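PDB 3ORY: flap endonuclease 1 from Desulfurococcus amylolyticus, which probably cleaves the 5' flaps of branched DNA during replication and repair, as flap endonucleases of the XPG family do. Local coordinates for residues I37-G42 against K88-F93; L153-I158 against D316-I321; G157-Q162 against I308-P313; T203-R208 against V219-I224. All blocks are in the same frame, centred on the assembly; numbering follows the deposited sequence.

Contact 1 (I37-G42 against K88-F93); sequences IIVIDG and KPVYVF
Ile40 and Tyr91 meet flank to flank on one face of a pair of parallel strands, their side chains pointing the same way. Ile40 CB lies over the tyrosine ring, 4.1 Å from its centroid, a CH-pi contact, while its CG2 branch comes to 3.5 Å from Tyr91 CE1. CG1 of Ile40 stands beside the backbone N (chi1 -54°), and from it CD1 reaches toward the hydroxyl end of the ring and touches Pro89 CB at 3.8 Å. The hydroxyl itself is hydrogen-bonded to Thr79 of helix 70-84. An alanine in place of Tyr91 would probably leave Ile40 without its aromatic neighbour and Thr79 without its phenol partner. On the other face Val92 and Val90 take over: Val92 CG1 packs on Val39 CG2 at 3.8 Å, and Val90 CG1 reaches both Val39 and Ile37. Five backbone hydrogen bonds tie the two segments, from Ile38 N to Lys88 O at one end to Gly42 N to Val92 O (2.8 Å) at the other. Asp41, which caps Asn44 N and lies beside a bound phosphate ion, probably from the crystallisation liquor, precedes helix 42-52. Adjacent parallel strands joined through helices 42-52 and 70-84 form the core of the PIN-like nuclease fold.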
loop_
_atom_site.group_PDB
_atom_site.type_symbol
_atom_site.label_atom_id
_atom_site.label_comp_id
_atom_site.label_asym_id
_atom_site.label_seq_id
_atom_site.Cartn_x
_atom_site.Cartn_y
_atom_site.Cartn_z
ATOM N N ILE A 37 -7.564 -8.859 -13.202
ATOM C CA ILE A 37 -6.142 -8.685 -12.943
ATOM C C ILE A 37 -5.973 -7.439 -12.091
ATOM O O ILE A 37 -6.430 -6.358 -12.465
ATOM C CB ILE A 37 -5.330 -8.571 -14.253
ATOM C CG1 ILE A 37 -5.537 -9.827 -15.119
ATOM C CG2 ILE A 37 -3.823 -8.318 -13.940
ATOM C CD1 ILE A 37 -4.996 -9.727 -16.554
ATOM N N ILE A 38 -5.335 -7.592 -10.934
ATOM C CA ILE A 38 -5.116 -6.466 -10.029
ATOM C C ILE A 38 -3.621 -6.255 -9.870
ATOM O O ILE A 38 -2.888 -7.198 -9.534
ATOM C CB ILE A 38 -5.793 -6.685 -8.645
ATOM C CG1 ILE A 38 -7.304 -6.909 -8.784
ATOM C CG2 ILE A 38 -5.495 -5.523 -7.680
ATOM C CD1 ILE A 38 -8.072 -5.752 -9.352
ATOM N N VAL A 39 -3.159 -5.036 -10.142
ATOM C CA VAL A 39 -1.741 -4.737 -9.981
ATOM C C VAL A 39 -1.473 -4.108 -8.612
ATOM O O VAL A 39 -1.923 -3.002 -8.314
ATOM C CB VAL A 39 -1.147 -3.945 -11.186
ATOM C CG1 VAL A 39 -1.867 -2.631 -11.423
ATOM C CG2 VAL A 39 0.359 -3.734 -11.018
ATOM N N ILE A 40 -0.735 -4.834 -7.782
ATOM C CA ILE A 40 -0.560 -4.466 -6.380
ATOM C C ILE A 40 0.791 -3.813 -6.156
ATOM O O ILE A 40 1.840 -4.413 -6.431
ATOM C CB ILE A 40 -0.688 -5.713 -5.459
ATOM C CG1 ILE A 40 -2.014 -6.440 -5.741
ATOM C CG2 ILE A 40 -0.562 -5.311 -3.971
ATOM C CD1 ILE A 40 -2.063 -7.890 -5.185
ATOM N N ASP A 41 0.777 -2.578 -5.659
ATOM C CA ASP A 41 2.030 -1.915 -5.375
ATOM C C ASP A 41 2.769 -2.710 -4.312
ATOM O O ASP A 41 2.220 -3.009 -3.245
ATOM C CB ASP A 41 1.829 -0.473 -4.938
ATOM C CG ASP A 41 3.136 0.243 -4.748
ATOM O OD1 ASP A 41 3.704 0.727 -5.752
ATOM O OD2 ASP A 41 3.613 0.299 -3.595
ATOM N N GLY A 42 4.001 -3.081 -4.646
ATOM C CA GLY A 42 4.812 -3.983 -3.837
ATOM C C GLY A 42 5.199 -3.412 -2.479
ATOM O O GLY A 42 4.911 -4.014 -1.458
ATOM N N LYS A 88 -6.555 -12.327 -10.161
ATOM C CA LYS A 88 -5.256 -12.605 -10.765
ATOM C C LYS A 88 -4.281 -11.499 -10.367
ATOM O O LYS A 88 -4.256 -10.437 -10.992
ATOM C CB LYS A 88 -5.389 -12.741 -12.286
ATOM C CG LYS A 88 -6.339 -13.875 -12.698
ATOM C CD LYS A 88 -6.399 -14.055 -14.203
ATOM C CE LYS A 88 -7.201 -15.303 -14.548
ATOM N NZ LYS A 88 -7.621 -15.308 -15.969
ATOM N N PRO A 89 -3.483 -11.736 -9.309
ATOM C CA PRO A 89 -2.637 -10.651 -8.831
ATOM C C PRO A 89 -1.291 -10.562 -9.539
ATOM O O PRO A 89 -0.712 -11.579 -9.944
ATOM C CB PRO A 89 -2.443 -10.997 -7.349
ATOM C CG PRO A 89 -2.473 -12.511 -7.311
ATOM C CD PRO A 89 -3.281 -12.974 -8.526
ATOM N N VAL A 90 -0.807 -9.332 -9.685
ATOM C CA VAL A 90 0.546 -9.067 -10.137
ATOM C C VAL A 90 1.079 -7.924 -9.270
ATOM O O VAL A 90 0.379 -6.936 -9.031
ATOM C CB VAL A 90 0.614 -8.728 -11.662
ATOM C CG1 VAL A 90 -0.410 -7.651 -12.055
ATOM C CG2 VAL A 90 2.043 -8.322 -12.090
ATOM N N TYR A 91 2.293 -8.081 -8.769
ATOM C CA TYR A 91 2.902 -7.052 -7.939
ATOM C C TYR A 91 3.791 -6.168 -8.797
ATOM O O TYR A 91 4.251 -6.589 -9.855
ATOM C CB TYR A 91 3.697 -7.686 -6.787
ATOM C CG TYR A 91 2.791 -8.238 -5.700
ATOM C CD1 TYR A 91 2.474 -7.478 -4.569
ATOM C CD2 TYR A 91 2.237 -9.511 -5.813
ATOM C CE1 TYR A 91 1.637 -7.991 -3.566
ATOM C CE2 TYR A 91 1.402 -10.025 -4.829
ATOM C CZ TYR A 91 1.103 -9.258 -3.716
ATOM O OH TYR A 91 0.279 -9.785 -2.758
ATOM N N VAL A 92 4.000 -4.931 -8.360
ATOM C CA VAL A 92 4.924 -4.041 -9.042
ATOM C C VAL A 92 5.887 -3.452 -8.020
ATOM O O VAL A 92 5.464 -2.935 -6.982
ATOM C CB VAL A 92 4.196 -2.937 -9.866
ATOM C CG1 VAL A 92 3.207 -2.144 -9.009
ATOM C CG2 VAL A 92 5.217 -2.015 -10.572
ATOM N N PHE A 93 7.183 -3.543 -8.311
ATOM C CA PHE A 93 8.197 -3.063 -7.389
ATOM C C PHE A 93 8.927 -1.853 -7.933
ATOM O O PHE A 93 9.222 -1.773 -9.134
ATOM C CB PHE A 93 9.180 -4.190 -7.038
ATOM C CG PHE A 93 8.573 -5.256 -6.171
ATOM C CD1 PHE A 93 8.416 -5.054 -4.809
ATOM C CD2 PHE A 93 8.156 -6.465 -6.722
ATOM C CE1 PHE A 93 7.844 -6.054 -3.985
ATOM C CE2 PHE A 93 7.576 -7.462 -5.925
ATOM C CZ PHE A 93 7.420 -7.251 -4.550
#

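Contact 2 (L153-I158 against D316-I321); sequences LDAMGI and DAVKRI
A small apolar helix-to-helix contact joins the C-terminal end of helix 143-156 to the first turns of helix 315-325; the centre of the contact lies about 22 Å from the centre of the chain, yet its touching residues are mostly buried. Ala155 carries it. Its CB points at the second helix and meets three side chains there: Val318 CG2 at 3.6 Å, Ala317 CB at 3.7 Å and, farther off, Ile321 CD1 at 4.1 Å. The valine branch that does the touching is the one anti to the carbonyl carbon, CG2, and it also receives Met156 CG at 4.0 Å, the two side chains crossing at a slant. With only a methyl group at Ala155, the backbones come close, and the CA atoms of Ala155 and Val318 are 5.4 Å apart. Gly157 leaves the helical backbone angles after helix 143-156, in a Schellman motif, its positive phi of 80° favouring glycine, and Ile158 N bonds back to Leu153 O at 3.0 Å. Phe76 of helix 70-84 touches both Met156 and Val318, and Leu337 of helix 330-347 also packs on Val318. Polar ties lie close by: Met156 O is hydrogen-bonded to Tyr340 OH, and the backbone of Ala155 to that of Asp314. Between the segments themselves the contact is wholly apolar, so the two helices are held here by van der Waals packing of small and branched side chains alone.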
loop_
_atom_site.group_PDB
_atom_site.type_symbol
_atom_site.label_atom_id
_atom_site.label_comp_id
_atom_site.label_asym_id
_atom_site.label_seq_id
_atom_site.Cartn_x
_atom_site.Cartn_y
_atom_site.Cartn_z
ATOM N N LEU A 153 7.450 -14.662 -4.341
ATOM C CA LEU A 153 6.480 -14.574 -5.430
ATOM C C LEU A 153 6.869 -15.480 -6.598
ATOM O O LEU A 153 6.005 -16.182 -7.138
ATOM C CB LEU A 153 6.267 -13.118 -5.879
ATOM C CG LEU A 153 5.685 -12.196 -4.795
ATOM C CD1 LEU A 153 5.797 -10.723 -5.200
ATOM C CD2 LEU A 153 4.234 -12.550 -4.444
ATOM N N ASP A 154 8.161 -15.471 -6.967
ATOM C CA ASP A 154 8.689 -16.392 -7.982
ATOM C C ASP A 154 8.333 -17.842 -7.645
ATOM O O ASP A 154 7.818 -18.577 -8.494
ATOM C CB ASP A 154 10.220 -16.285 -8.118
ATOM C CG ASP A 154 10.681 -14.940 -8.679
ATOM O OD1 ASP A 154 9.837 -14.157 -9.166
ATOM O OD2 ASP A 154 11.904 -14.669 -8.614
ATOM N N ALA A 155 8.609 -18.247 -6.408
ATOM C CA ALA A 155 8.277 -19.603 -5.952
ATOM C C ALA A 155 6.774 -19.906 -6.033
ATOM O O ALA A 155 6.375 -21.048 -6.315
ATOM C CB ALA A 155 8.799 -19.829 -4.545
ATOM N N MET A 156 5.947 -18.887 -5.798
ATOM C CA MET A 156 4.478 -19.033 -5.825
ATOM C C MET A 156 3.897 -18.975 -7.245
ATOM O O MET A 156 2.717 -19.250 -7.442
ATOM C CB MET A 156 3.802 -17.956 -4.956
ATOM C CG MET A 156 4.120 -18.027 -3.456
ATOM S SD MET A 156 3.343 -16.698 -2.488
ATOM C CE MET A 156 1.615 -17.169 -2.560
ATOM N N GLY A 157 4.717 -18.604 -8.224
ATOM C CA GLY A 157 4.261 -18.485 -9.612
ATOM C C GLY A 157 3.509 -17.194 -9.894
ATOM O O GLY A 157 2.802 -17.082 -10.906
ATOM N N ILE A 158 3.690 -16.213 -9.008
ATOM C CA ILE A 158 3.017 -14.925 -9.094
ATOM C C ILE A 158 3.934 -13.893 -9.757
ATOM O O ILE A 158 5.047 -13.668 -9.294
ATOM C CB ILE A 158 2.568 -14.443 -7.699
ATOM C CG1 ILE A 158 1.617 -15.475 -7.044
ATOM C CG2 ILE A 158 1.936 -13.045 -7.770
ATOM C CD1 ILE A 158 0.248 -15.643 -7.747
ATOM N N ASP A 316 8.015 -26.842 -3.161
ATOM C CA ASP A 316 9.246 -27.051 -2.413
ATOM C C ASP A 316 10.040 -25.751 -2.234
ATOM O O ASP A 316 10.585 -25.506 -1.154
ATOM C CB ASP A 316 10.124 -28.126 -3.031
ATOM C CG ASP A 316 11.197 -28.595 -2.068
ATOM O OD1 ASP A 316 10.864 -29.360 -1.152
ATOM O OD2 ASP A 316 12.360 -28.195 -2.217
ATOM N N ALA A 317 10.081 -24.924 -3.280
ATOM C CA ALA A 317 10.790 -23.643 -3.217
ATOM C C ALA A 317 10.130 -22.729 -2.188
ATOM O O ALA A 317 10.821 -22.055 -1.430
ATOM C CB ALA A 317 10.842 -22.971 -4.587
ATOM N N VAL A 318 8.797 -22.733 -2.142
ATOM C CA VAL A 318 8.082 -21.984 -1.105
ATOM C C VAL A 318 8.459 -22.510 0.289
ATOM O O VAL A 318 8.767 -21.724 1.187
ATOM C CB VAL A 318 6.544 -22.012 -1.285
ATOM C CG1 VAL A 318 5.858 -21.290 -0.119
ATOM C CG2 VAL A 318 6.129 -21.363 -2.610
ATOM N N LYS A 319 8.447 -23.836 0.460
ATOM C CA LYS A 319 8.838 -24.442 1.736
ATOM C C LYS A 319 10.256 -24.047 2.150
ATOM O O LYS A 319 10.488 -23.687 3.305
ATOM C CB LYS A 319 8.734 -25.966 1.705
ATOM C CG LYS A 319 9.151 -26.583 3.044
ATOM C CD LYS A 319 10.093 -27.774 2.912
ATOM C CE LYS A 319 11.278 -27.509 2.029
ATOM N NZ LYS A 319 12.419 -28.369 2.432
ATOM N N ARG A 320 11.198 -24.120 1.207
ATOM C CA ARG A 320 12.589 -23.746 1.490
ATOM C C ARG A 320 12.685 -22.314 2.032
ATOM O O ARG A 320 13.296 -22.080 3.079
ATOM C CB ARG A 320 13.490 -23.959 0.263
ATOM C CG ARG A 320 13.733 -25.456 -0.080
ATOM C CD ARG A 320 14.928 -25.679 -1.037
ATOM N NE ARG A 320 14.962 -24.695 -2.127
ATOM C CZ ARG A 320 14.393 -24.857 -3.323
ATOM N NH1 ARG A 320 13.736 -25.980 -3.618
ATOM N NH2 ARG A 320 14.484 -23.888 -4.234
ATOM N N ILE A 321 12.056 -21.369 1.343
ATOM C CA ILE A 321 12.040 -19.972 1.794
ATOM C C ILE A 321 11.380 -19.804 3.178
ATOM O O ILE A 321 12.013 -19.306 4.120
ATOM C CB ILE A 321 11.374 -19.045 0.746
ATOM C CG1 ILE A 321 12.213 -19.018 -0.539
ATOM C CG2 ILE A 321 11.239 -17.626 1.298
ATOM C CD1 ILE A 321 11.481 -18.524 -1.764
#

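Contact 3 (G157-Q162 against I308-P313); sequences GIPWVQ and IEWHTP
Pro159 lies over one face of the Trp310 indole, and this is the closely packed part of the contact. Its CG stands 3.6 Å above the ring plane, toward the rim. The indole is brought there with Trp310 CG beside the backbone N and anti to the carbonyl carbon (chi1 -66°). Ile158 CD1 approaches the same indole from the edge, near its plane. The same proline CG also meets Ile308 CG2 at 3.8 Å, and Val161 CG2 adds a longer contact with Ile308 CG1. The indole N-H is spent on Pro89 O of strand 88-93, which fixes the rotation of the ring, and Phe344 of helix 330-347 also packs on it. An alanine in place of Trp310 would probably open a gap beside Pro159 and leave Pro89 O without this donor. Toward Gly157 the two backbones run close: His311 N donates to Gly157 O at 3.0 Å, and Gly157 CA approaches His311 O at 3.1 Å. A side chain at Gly157 would collide with that oxygen. Contacts thin out on the solvent side. The Glu309 side chain starts off away from 157-162, although its carbonyl O lies against Pro159 CB; exposed His311 takes part mostly through its backbone, and Thr312 barely touches. Chemically, one backbone hydrogen bond and proline-on-indole packing hold this irregular segment against the loop 157-159 that leads into strand 160-162, without charged pairs between the two segments.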
loop_
_atom_site.group_PDB
_atom_site.type_symbol
_atom_site.label_atom_id
_atom_site.label_comp_id
_atom_site.label_asym_id
_atom_site.label_seq_id
_atom_site.Cartn_x
_atom_site.Cartn_y
_atom_site.Cartn_z
ATOM N N GLY A 157 4.717 -18.604 -8.224
ATOM C CA GLY A 157 4.261 -18.485 -9.612
ATOM C C GLY A 157 3.509 -17.194 -9.894
ATOM O O GLY A 157 2.802 -17.082 -10.906
ATOM N N ILE A 158 3.690 -16.213 -9.008
ATOM C CA ILE A 158 3.017 -14.925 -9.094
ATOM C C ILE A 158 3.934 -13.893 -9.757
ATOM O O ILE A 158 5.047 -13.668 -9.294
ATOM C CB ILE A 158 2.568 -14.443 -7.699
ATOM C CG1 ILE A 158 1.617 -15.475 -7.044
ATOM C CG2 ILE A 158 1.936 -13.045 -7.770
ATOM C CD1 ILE A 158 0.248 -15.643 -7.747
ATOM N N PRO A 159 3.469 -13.274 -10.852
ATOM C CA PRO A 159 4.274 -12.295 -11.588
ATOM C C PRO A 159 4.493 -11.005 -10.806
ATOM O O PRO A 159 3.648 -10.603 -10.000
ATOM C CB PRO A 159 3.419 -11.998 -12.821
ATOM C CG PRO A 159 2.009 -12.257 -12.354
ATOM C CD PRO A 159 2.132 -13.449 -11.445
ATOM N N TRP A 160 5.635 -10.376 -11.040
ATOM C CA TRP A 160 5.873 -9.024 -10.557
ATOM C C TRP A 160 6.641 -8.246 -11.624
ATOM O O TRP A 160 7.389 -8.821 -12.433
ATOM C CB TRP A 160 6.585 -9.006 -9.190
ATOM C CG TRP A 160 7.904 -9.719 -9.178
ATOM C CD1 TRP A 160 8.124 -11.025 -8.833
ATOM C CD2 TRP A 160 9.179 -9.177 -9.536
ATOM N NE1 TRP A 160 9.455 -11.327 -8.959
ATOM C CE2 TRP A 160 10.126 -10.211 -9.388
ATOM C CE3 TRP A 160 9.613 -7.914 -9.966
ATOM C CZ2 TRP A 160 11.479 -10.028 -9.659
ATOM C CZ3 TRP A 160 10.948 -7.730 -10.238
ATOM C CH2 TRP A 160 11.876 -8.782 -10.079
ATOM N N VAL A 161 6.438 -6.941 -11.617
ATOM C CA VAL A 161 6.969 -6.069 -12.638
ATOM C C VAL A 161 7.990 -5.141 -11.995
ATOM O O VAL A 161 7.733 -4.571 -10.932
ATOM C CB VAL A 161 5.818 -5.270 -13.304
ATOM C CG1 VAL A 161 6.358 -4.163 -14.213
ATOM C CG2 VAL A 161 4.916 -6.227 -14.087
ATOM N N GLN A 162 9.155 -5.016 -12.635
ATOM C CA GLN A 162 10.169 -4.060 -12.216
ATOM C C GLN A 162 9.837 -2.692 -12.810
ATOM O O GLN A 162 9.987 -2.474 -14.013
ATOM C CB GLN A 162 11.571 -4.507 -12.675
ATOM C CG GLN A 162 12.695 -3.585 -12.173
ATOM C CD GLN A 162 12.619 -3.380 -10.673
ATOM O OE1 GLN A 162 12.864 -4.312 -9.911
ATOM N NE2 GLN A 162 12.268 -2.153 -10.234
ATOM N N ILE A 308 2.999 -9.800 -18.176
ATOM C CA ILE A 308 2.390 -10.398 -16.993
ATOM C C ILE A 308 1.901 -11.828 -17.256
ATOM O O ILE A 308 0.896 -12.042 -17.952
ATOM C CB ILE A 308 1.234 -9.520 -16.472
ATOM C CG1 ILE A 308 1.727 -8.087 -16.194
ATOM C CG2 ILE A 308 0.604 -10.139 -15.237
ATOM C CD1 ILE A 308 0.612 -7.061 -16.136
ATOM N N GLU A 309 2.627 -12.795 -16.696
ATOM C CA GLU A 309 2.294 -14.216 -16.841
ATOM C C GLU A 309 2.345 -14.914 -15.489
ATOM O O GLU A 309 3.194 -14.608 -14.657
ATOM C CB GLU A 309 3.261 -14.910 -17.806
ATOM C CG GLU A 309 3.166 -14.445 -19.260
ATOM C CD GLU A 309 4.179 -15.130 -20.167
ATOM O OE1 GLU A 309 5.191 -15.663 -19.657
ATOM O OE2 GLU A 309 3.962 -15.138 -21.398
ATOM N N TRP A 310 1.432 -15.859 -15.292
ATOM C CA TRP A 310 1.398 -16.681 -14.094
ATOM C C TRP A 310 1.992 -18.061 -14.395
ATOM O O TRP A 310 1.682 -18.664 -15.427
ATOM C CB TRP A 310 -0.039 -16.796 -13.576
ATOM C CG TRP A 310 -0.595 -15.479 -13.085
ATOM C CD1 TRP A 310 -0.612 -15.035 -11.799
ATOM C CD2 TRP A 310 -1.192 -14.440 -13.875
ATOM N NE1 TRP A 310 -1.182 -13.787 -11.731
ATOM C CE2 TRP A 310 -1.545 -13.396 -12.991
ATOM C CE3 TRP A 310 -1.474 -14.294 -15.239
ATOM C CZ2 TRP A 310 -2.152 -12.214 -13.428
ATOM C CZ3 TRP A 310 -2.084 -13.118 -15.674
ATOM C CH2 TRP A 310 -2.414 -12.095 -14.770
ATOM N N HIS A 311 2.850 -18.546 -13.499
ATOM C CA HIS A 311 3.517 -19.847 -13.670
ATOM C C HIS A 311 3.132 -20.821 -12.577
ATOM O O HIS A 311 2.691 -20.418 -11.500
ATOM C CB HIS A 311 5.041 -19.689 -13.694
ATOM C CG HIS A 311 5.532 -18.763 -14.756
ATOM N ND1 HIS A 311 5.295 -18.977 -16.099
ATOM C CD2 HIS A 311 6.250 -17.618 -14.676
ATOM C CE1 HIS A 311 5.839 -17.997 -16.800
ATOM N NE2 HIS A 311 6.427 -17.161 -15.961
ATOM N N THR A 312 3.307 -22.111 -12.862
ATOM C CA THR A 312 3.008 -23.167 -11.910
ATOM C C THR A 312 3.738 -22.915 -10.590
ATOM O O THR A 312 4.948 -22.726 -10.580
ATOM C CB THR A 312 3.411 -24.547 -12.488
ATOM O OG1 THR A 312 2.783 -24.716 -13.763
ATOM C CG2 THR A 312 2.987 -25.694 -11.557
ATOM N N PRO A 313 2.996 -22.898 -9.468
ATOM C CA PRO A 313 3.675 -22.763 -8.179
ATOM C C PRO A 313 4.713 -23.867 -7.957
ATOM O O PRO A 313 4.546 -24.993 -8.452
ATOM C CB PRO A 313 2.534 -22.880 -7.170
ATOM C CG PRO A 313 1.321 -22.417 -7.937
ATOM C CD PRO A 313 1.527 -22.903 -9.330
#

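Contact 4 (T203-R208 against V219-I224); sequences TISGRR and VKPELI
Ile204 makes the first contact across to Val219, its CD1 coming to 4.1 Å from Val219 CG1 as the two side chains slant past each other. CG1 of Ile204 is wedged between the backbone N and the carbonyl carbon (chi1 60°), and from it the extended chain carries CD1 to the valine. Ser205 follows with its CB 3.5 Å from Val219 O and 3.9 Å from Pro221 CD, so the serine methylene rests against the proline ring. At Gly206 the backbones pair: Gly206 N donates to Val219 O at 2.9 Å, and Val219 N returns a bond to Gly206 O at 3.0 Å. The two form an antiparallel hydrogen-bonded pair. Gly206 has a phi of 120°, where a side chain would press on the carbonyl of the residue before. Arg207, whose CB points away, pairs with Glu218 and Tyr216 of the hairpin. Arg208 then lays the aliphatic part of its chain near the valine, CD to Val219 CG2 at 4.3 Å. The pair thus belongs to the beta hairpin of strands 206-209 and 216-225, at the surface. Around it, Ile204 leans on Gln48 of helix 42-52, Ser205 and Pro221 both touch Leu30, and farther along strand 216-225 runs antiparallel to strands 24-26 and 197-200.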
loop_
_atom_site.group_PDB
_atom_site.type_symbol
_atom_site.label_atom_id
_atom_site.label_comp_id
_atom_site.label_asym_id
_atom_site.label_seq_id
_atom_site.Cartn_x
_atom_site.Cartn_y
_atom_site.Cartn_z
ATOM N N THR A 203 -5.048 -5.620 0.747
ATOM C CA THR A 203 -4.000 -6.302 1.509
ATOM C C THR A 203 -4.365 -6.481 2.982
ATOM O O THR A 203 -3.658 -7.169 3.712
ATOM C CB THR A 203 -2.649 -5.566 1.409
ATOM O OG1 THR A 203 -2.808 -4.225 1.883
ATOM C CG2 THR A 203 -2.157 -5.551 -0.036
ATOM N N ILE A 204 -5.472 -5.870 3.412
ATOM C CA ILE A 204 -5.842 -5.863 4.829
ATOM C C ILE A 204 -7.314 -6.184 5.112
ATOM O O ILE A 204 -7.758 -6.031 6.249
ATOM C CB ILE A 204 -5.498 -4.504 5.524
ATOM C CG1 ILE A 204 -6.239 -3.330 4.850
ATOM C CG2 ILE A 204 -3.978 -4.286 5.593
ATOM C CD1 ILE A 204 -6.316 -2.039 5.704
ATOM N N SER A 205 -8.062 -6.610 4.093
ATOM C CA SER A 205 -9.509 -6.833 4.244
ATOM C C SER A 205 -9.823 -8.024 5.149
ATOM O O SER A 205 -8.972 -8.888 5.376
ATOM C CB SER A 205 -10.211 -6.968 2.884
ATOM O OG SER A 205 -9.690 -8.039 2.118
ATOM N N GLY A 206 -11.049 -8.052 5.667
ATOM C CA GLY A 206 -11.479 -9.100 6.586
ATOM C C GLY A 206 -11.892 -8.553 7.938
ATOM O O GLY A 206 -12.170 -7.360 8.089
ATOM N N ARG A 207 -11.914 -9.440 8.928
ATOM C CA ARG A 207 -12.431 -9.129 10.254
ATOM C C ARG A 207 -11.313 -9.120 11.292
ATOM O O ARG A 207 -10.595 -10.110 11.448
ATOM C CB ARG A 207 -13.501 -10.159 10.635
ATOM C CG ARG A 207 -14.605 -10.311 9.581
ATOM C CD ARG A 207 -15.405 -11.615 9.715
ATOM N NE ARG A 207 -16.297 -11.714 10.882
ATOM C CZ ARG A 207 -16.873 -10.705 11.545
ATOM N NH1 ARG A 207 -16.686 -9.436 11.198
ATOM N NH2 ARG A 207 -17.656 -10.979 12.581
ATOM N N ARG A 208 -11.168 -8.000 11.995
ATOM C CA ARG A 208 -10.185 -7.897 13.077
ATOM C C ARG A 208 -10.861 -7.854 14.449
ATOM O O ARG A 208 -11.751 -7.033 14.687
ATOM C CB ARG A 208 -9.219 -6.712 12.864
ATOM C CG ARG A 208 -9.855 -5.425 12.313
ATOM C CD ARG A 208 -8.813 -4.338 11.962
ATOM N NE ARG A 208 -7.927 -4.002 13.082
ATOM C CZ ARG A 208 -7.226 -2.872 13.193
ATOM N NH1 ARG A 208 -7.298 -1.927 12.260
ATOM N NH2 ARG A 208 -6.449 -2.684 14.254
ATOM N N VAL A 219 -13.210 -4.559 7.755
ATOM C CA VAL A 219 -12.543 -3.797 6.703
ATOM C C VAL A 219 -12.858 -4.464 5.367
ATOM O O VAL A 219 -12.557 -5.643 5.167
ATOM C CB VAL A 219 -11.006 -3.723 6.904
ATOM C CG1 VAL A 219 -10.370 -2.828 5.828
ATOM C CG2 VAL A 219 -10.660 -3.209 8.290
ATOM N N LYS A 220 -13.468 -3.700 4.468
ATOM C CA LYS A 220 -13.850 -4.192 3.142
ATOM C C LYS A 220 -13.059 -3.492 2.034
ATOM O O LYS A 220 -12.710 -2.323 2.169
ATOM C CB LYS A 220 -15.350 -3.982 2.905
ATOM C CG LYS A 220 -16.253 -4.842 3.789
ATOM C CD LYS A 220 -17.711 -4.462 3.605
ATOM C CE LYS A 220 -18.630 -5.297 4.493
ATOM N NZ LYS A 220 -20.002 -4.704 4.539
ATOM N N PRO A 221 -12.787 -4.200 0.926
ATOM C CA PRO A 221 -12.118 -3.512 -0.176
ATOM C C PRO A 221 -13.036 -2.453 -0.779
ATOM O O PRO A 221 -14.261 -2.569 -0.676
ATOM C CB PRO A 221 -11.853 -4.628 -1.194
ATOM C CG PRO A 221 -12.049 -5.906 -0.445
ATOM C CD PRO A 221 -13.063 -5.610 0.608
ATOM N N GLU A 222 -12.443 -1.423 -1.377
ATOM C CA GLU A 222 -13.210 -0.353 -2.013
ATOM C C GLU A 222 -12.593 0.061 -3.348
ATOM O O GLU A 222 -11.362 0.120 -3.489
ATOM C CB GLU A 222 -13.361 0.854 -1.080
ATOM C CG GLU A 222 -12.061 1.572 -0.735
ATOM C CD GLU A 222 -12.239 2.700 0.277
ATOM O OE1 GLU A 222 -13.290 2.765 0.942
ATOM O OE2 GLU A 222 -11.313 3.526 0.411
ATOM N N LEU A 223 -13.461 0.319 -4.321
ATOM C CA LEU A 223 -13.051 0.769 -5.642
ATOM C C LEU A 223 -13.218 2.280 -5.755
ATOM O O LEU A 223 -14.274 2.823 -5.431
ATOM C CB LEU A 223 -13.877 0.068 -6.729
ATOM C CG LEU A 223 -13.805 0.607 -8.168
ATOM C CD1 LEU A 223 -12.442 0.331 -8.790
ATOM C CD2 LEU A 223 -14.921 0.016 -9.030
ATOM N N ILE A 224 -12.167 2.957 -6.204
ATOM C CA ILE A 224 -12.256 4.381 -6.500
ATOM C C ILE A 224 -11.895 4.602 -7.957
ATOM O O ILE A 224 -10.816 4.210 -8.409
ATOM C CB ILE A 224 -11.336 5.222 -5.590
ATOM C CG1 ILE A 224 -11.734 5.046 -4.129
ATOM C CG2 ILE A 224 -11.366 6.710 -6.004
ATOM C CD1 ILE A 224 -10.598 5.274 -3.160
#

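Contact 1 lies nearest the centre of the chain, and contact 3 borders it directly, their centres about 10 Å apart, because strand 160-162 adds on to strand 88-93 through probable backbone hydrogen bonds of Val161 with Tyr91 and Phe93. Contact 2 shares Gly157 and Ile158 with contact 3. Contact 4 touches contact 1 through Thr203 and Ile40, yet its centre is about 26 Å from that of contact 2. Along the chain contact 1 closes first, and contact 4 closes between the two halves of contacts 2 and 3. Contacts 1, 3 and 4 all reach one mixed sheet, while 308-321 folds back against the loop leading into strand 160-162 and the end of helix 143-156.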